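Local coordinates for protein type-2Ba cytolytic delta-endotoxin (Bacillus thuringiensis serovar israelensis, PDB 2RCI) that probably kills the larvae of dipteran insects by opening pores in the epithelial cell membrane of the midgut, at residues M77-R86 against W99-F110. Numbering follows the deposited sequence.
Sequences MISQIKEIIR and WNSVVSAITNTF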
loop_
_atom_site.group_PDB
_atom_site.type_symbol
_atom_site.label_atom_id
_atom_site.label_comp_id
_atom_site.label_asym_id
_atom_site.label_seq_id
_atom_site.Cartn_x
_atom_site.Cartn_y
_atom_site.Cartn_z
ATOM N N MET A 77 10.963 -1.086 -10.888
ATOM C CA MET A 77 10.385 -0.334 -9.774
ATOM C C MET A 77 9.539 -1.222 -8.860
ATOM O O MET A 77 9.657 -1.159 -7.629
ATOM C CB MET A 77 9.533 0.829 -10.280
ATOM C CG MET A 77 8.919 1.624 -9.145
ATOM S SD MET A 77 8.283 3.211 -9.698
ATOM C CE MET A 77 7.180 2.759 -11.042
ATOM N N ILE A 78 8.697 -2.048 -9.476
ATOM C CA ILE A 78 7.827 -2.991 -8.750
ATOM C C ILE A 78 8.667 -3.953 -7.908
ATOM O O ILE A 78 8.323 -4.213 -6.744
ATOM C CB ILE A 78 6.888 -3.747 -9.742
ATOM C CG1 ILE A 78 5.810 -2.785 -10.285
ATOM C CG2 ILE A 78 6.233 -4.980 -9.062
ATOM C CD1 ILE A 78 5.059 -3.330 -11.532
ATOM N N SER A 79 9.734 -4.497 -8.503
ATOM C CA SER A 79 10.667 -5.400 -7.786
ATOM C C SER A 79 11.317 -4.714 -6.576
ATOM O O SER A 79 11.417 -5.315 -5.493
ATOM C CB SER A 79 11.752 -5.924 -8.715
ATOM O OG SER A 79 11.171 -6.667 -9.774
ATOM N N GLN A 80 11.783 -3.478 -6.787
ATOM C CA GLN A 80 12.326 -2.672 -5.697
ATOM C C GLN A 80 11.319 -2.476 -4.571
ATOM O O GLN A 80 11.664 -2.661 -3.400
ATOM C CB GLN A 80 12.871 -1.322 -6.198
ATOM C CG GLN A 80 14.213 -1.492 -6.912
ATOM C CD GLN A 80 14.862 -0.174 -7.363
ATOM O OE1 GLN A 80 15.657 -0.163 -8.307
ATOM N NE2 GLN A 80 14.538 0.917 -6.695
ATOM N N ILE A 81 10.079 -2.152 -4.920
ATOM C CA ILE A 81 9.054 -1.886 -3.878
ATOM C C ILE A 81 8.673 -3.184 -3.144
ATOM O O ILE A 81 8.455 -3.164 -1.944
ATOM C CB ILE A 81 7.858 -1.129 -4.473
ATOM C CG1 ILE A 81 8.319 0.309 -4.780
ATOM C CG2 ILE A 81 6.633 -1.160 -3.547
ATOM C CD1 ILE A 81 7.390 1.111 -5.659
ATOM N N LYS A 82 8.659 -4.317 -3.856
ATOM C CA LYS A 82 8.463 -5.614 -3.190
ATOM C C LYS A 82 9.516 -5.829 -2.096
ATOM O O LYS A 82 9.208 -6.267 -0.991
ATOM C CB LYS A 82 8.543 -6.768 -4.195
ATOM C CG LYS A 82 8.271 -8.164 -3.586
ATOM C CD LYS A 82 8.705 -9.285 -4.515
ATOM C CE LYS A 82 8.230 -10.672 -3.946
ATOM N NZ LYS A 82 8.735 -11.808 -4.776
ATOM N N GLU A 83 10.764 -5.506 -2.403
ATOM C CA GLU A 83 11.829 -5.685 -1.425
ATOM C C GLU A 83 11.660 -4.722 -0.249
ATOM O O GLU A 83 11.931 -5.087 0.897
ATOM C CB GLU A 83 13.218 -5.548 -2.066
ATOM C CG GLU A 83 13.560 -6.734 -3.020
ATOM C CD GLU A 83 13.233 -8.123 -2.426
ATOM O OE1 GLU A 83 13.728 -8.438 -1.325
ATOM O OE2 GLU A 83 12.465 -8.886 -3.044
ATOM N N ILE A 84 11.181 -3.515 -0.535
ATOM C CA ILE A 84 10.950 -2.551 0.553
ATOM C C ILE A 84 9.836 -3.082 1.480
ATOM O O ILE A 84 9.979 -3.060 2.712
ATOM C CB ILE A 84 10.601 -1.156 0.031
ATOM C CG1 ILE A 84 11.812 -0.550 -0.671
ATOM C CG2 ILE A 84 10.188 -0.212 1.193
ATOM C CD1 ILE A 84 11.478 0.705 -1.497
ATOM N N ILE A 85 8.761 -3.588 0.878
ATOM C CA ILE A 85 7.666 -4.190 1.645
ATOM C C ILE A 85 8.156 -5.367 2.495
ATOM O O ILE A 85 7.791 -5.480 3.673
ATOM C CB ILE A 85 6.461 -4.546 0.751
ATOM C CG1 ILE A 85 5.842 -3.238 0.183
ATOM C CG2 ILE A 85 5.423 -5.388 1.550
ATOM C CD1 ILE A 85 4.803 -3.450 -0.875
ATOM N N ARG A 86 8.982 -6.244 1.912
ATOM C CA ARG A 86 9.645 -7.303 2.692
ATOM C C ARG A 86 10.303 -6.740 3.985
ATOM O O ARG A 86 10.093 -7.270 5.091
ATOM C CB ARG A 86 10.670 -8.058 1.841
ATOM C CG ARG A 86 11.176 -9.388 2.498
ATOM C CD ARG A 86 12.157 -10.116 1.602
ATOM N NE ARG A 86 11.771 -10.155 0.189
ATOM C CZ ARG A 86 11.071 -11.133 -0.384
ATOM N NH1 ARG A 86 10.649 -12.175 0.334
ATOM N NH2 ARG A 86 10.781 -11.060 -1.677
ATOM N N TRP A 99 2.942 -13.496 -1.245
ATOM C CA TRP A 99 3.798 -12.592 -2.024
ATOM C C TRP A 99 3.199 -12.290 -3.429
ATOM O O TRP A 99 3.400 -11.195 -3.961
ATOM C CB TRP A 99 5.247 -13.056 -2.026
ATOM C CG TRP A 99 5.885 -12.725 -0.736
ATOM C CD1 TRP A 99 6.192 -13.578 0.297
ATOM C CD2 TRP A 99 6.236 -11.415 -0.307
ATOM N NE1 TRP A 99 6.751 -12.856 1.345
ATOM C CE2 TRP A 99 6.767 -11.523 0.997
ATOM C CE3 TRP A 99 6.147 -10.141 -0.911
ATOM C CZ2 TRP A 99 7.217 -10.405 1.722
ATOM C CZ3 TRP A 99 6.572 -9.025 -0.181
ATOM C CH2 TRP A 99 7.115 -9.169 1.122
ATOM N N ASN A 100 2.457 -13.251 -4.006
ATOM C CA ASN A 100 1.688 -13.016 -5.229
ATOM C C ASN A 100 0.647 -11.892 -5.063
ATOM O O ASN A 100 0.514 -11.009 -5.945
ATOM C CB ASN A 100 0.993 -14.305 -5.686
ATOM C CG ASN A 100 0.942 -14.441 -7.190
ATOM O OD1 ASN A 100 -0.126 -14.624 -7.762
ATOM N ND2 ASN A 100 2.095 -14.361 -7.836
ATOM N N SER A 101 -0.094 -11.951 -3.957
ATOM C CA SER A 101 -1.049 -10.908 -3.571
ATOM C C SER A 101 -0.368 -9.558 -3.475
ATOM O O SER A 101 -0.871 -8.544 -4.007
ATOM C CB SER A 101 -1.733 -11.252 -2.234
ATOM O OG SER A 101 -2.684 -12.280 -2.436
ATOM N N VAL A 102 0.792 -9.538 -2.832
ATOM C CA VAL A 102 1.536 -8.277 -2.676
ATOM C C VAL A 102 1.960 -7.729 -4.046
ATOM O O VAL A 102 1.719 -6.556 -4.365
ATOM C CB VAL A 102 2.780 -8.433 -1.757
ATOM C CG1 VAL A 102 3.559 -7.122 -1.724
ATOM C CG2 VAL A 102 2.406 -8.891 -0.341
ATOM N N VAL A 103 2.578 -8.577 -4.865
ATOM C CA VAL A 103 3.130 -8.120 -6.152
ATOM C C VAL A 103 2.028 -7.679 -7.112
ATOM O O VAL A 103 2.198 -6.692 -7.839
ATOM C CB VAL A 103 4.098 -9.162 -6.768
ATOM C CG1 VAL A 103 4.476 -8.798 -8.235
ATOM C CG2 VAL A 103 5.396 -9.238 -5.877
ATOM N N SER A 104 0.893 -8.396 -7.113
ATOM C CA SER A 104 -0.265 -7.979 -7.915
ATOM C C SER A 104 -0.733 -6.583 -7.491
ATOM O O SER A 104 -1.052 -5.718 -8.336
ATOM C CB SER A 104 -1.420 -8.981 -7.772
ATOM O OG SER A 104 -2.562 -8.522 -8.472
ATOM N N ALA A 105 -0.820 -6.375 -6.187
ATOM C CA ALA A 105 -1.225 -5.054 -5.643
ATOM C C ALA A 105 -0.229 -3.949 -6.018
ATOM O O ALA A 105 -0.663 -2.863 -6.419
ATOM C CB ALA A 105 -1.445 -5.112 -4.137
ATOM N N ILE A 106 1.080 -4.211 -5.907
ATOM C CA ILE A 106 2.094 -3.224 -6.346
ATOM C C ILE A 106 1.976 -2.958 -7.865
ATOM O O ILE A 106 2.039 -1.810 -8.308
ATOM C CB ILE A 106 3.534 -3.619 -5.980
ATOM C CG1 ILE A 106 3.728 -3.820 -4.468
ATOM C CG2 ILE A 106 4.580 -2.563 -6.554
ATOM C CD1 ILE A 106 5.074 -4.590 -4.198
ATOM N N THR A 107 1.780 -4.013 -8.658
ATOM C CA THR A 107 1.623 -3.867 -10.112
ATOM C C THR A 107 0.424 -2.990 -10.479
ATOM O O THR A 107 0.525 -2.115 -11.351
ATOM C CB THR A 107 1.523 -5.245 -10.788
ATOM O OG1 THR A 107 2.707 -5.964 -10.478
ATOM C CG2 THR A 107 1.387 -5.101 -12.324
ATOM N N ASN A 108 -0.701 -3.204 -9.792
ATOM C CA ASN A 108 -1.884 -2.385 -10.004
ATOM C C ASN A 108 -1.797 -0.953 -9.443
ATOM O O ASN A 108 -2.687 -0.130 -9.692
ATOM C CB ASN A 108 -3.119 -3.136 -9.477
ATOM C CG ASN A 108 -3.445 -4.338 -10.335
ATOM O OD1 ASN A 108 -3.185 -4.324 -11.518
ATOM N ND2 ASN A 108 -4.006 -5.390 -9.734
ATOM N N THR A 109 -0.693 -0.637 -8.775
ATOM C CA THR A 109 -0.453 0.729 -8.274
ATOM C C THR A 109 0.039 1.608 -9.442
ATOM O O THR A 109 -0.198 2.810 -9.459
ATOM C CB THR A 109 0.606 0.699 -7.153
ATOM O OG1 THR A 109 0.090 -0.018 -6.019
ATOM C CG2 THR A 109 1.063 2.137 -6.718
ATOM N N PHE A 110 0.682 0.964 -10.425
ATOM C CA PHE A 110 1.378 1.663 -11.525
ATOM C C PHE A 110 0.799 1.349 -12.903
ATOM O O PHE A 110 1.028 2.111 -13.873
ATOM C CB PHE A 110 2.871 1.310 -11.520
ATOM C CG PHE A 110 3.573 1.710 -10.275
ATOM C CD1 PHE A 110 3.771 3.070 -9.985
ATOM C CD2 PHE A 110 3.987 0.739 -9.346
ATOM C CE1 PHE A 110 4.435 3.468 -8.838
ATOM C CE2 PHE A 110 4.652 1.136 -8.135
ATOM C CZ PHE A 110 4.888 2.507 -7.900
#
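V103 O is gripped by T107 N and, at 2.8 Å, by T107 OG1, from opposite faces of its plane; chi1 of -59° turns this hydroxyl beside its backbone N, and OG1 also meets I78 CD1 across the helix pair at 3.7 Å. I78 lodges as a knob among V103, I106, T107 and F110, and I106 in the hole of I78, I81, K82 and I85, its CD1 3.5 Å from I85 CD1. Such knobs-into-holes packing joins helices 74-89 and 96-110, whose segment axes pass 9.7 Å apart with 132° between their N-to-C directions, in one helical layer of the Cyt alpha/beta fold; beneath it, I85 touches I156 and M184 of the sheet and F110 touches Y134 and I160. At one end, M77 CE stands over a face of the F110 ring, 3.6 Å from its centroid, in CH-pi contact, SD adding a Met-aromatic one; T109 CG2 covers the opposite face and I81 CD1 meets the edge. K82, extended beyond CG, lays CD on V103 CG2 (3.6 Å) and CE by W99 CE3 (3.7 Å). At the other end, the R86 guanidinium stacks on W99 as a cation-pi contact, planes at 24°, CZ 4.5 Å from the six-membered ring's centroid. R86 grips E83 side-on in a salt bridge, NE to OE1 and NH2 to OE2, which would steady the cation, and W99 NE1 is hydrogen-bonded to I93 O.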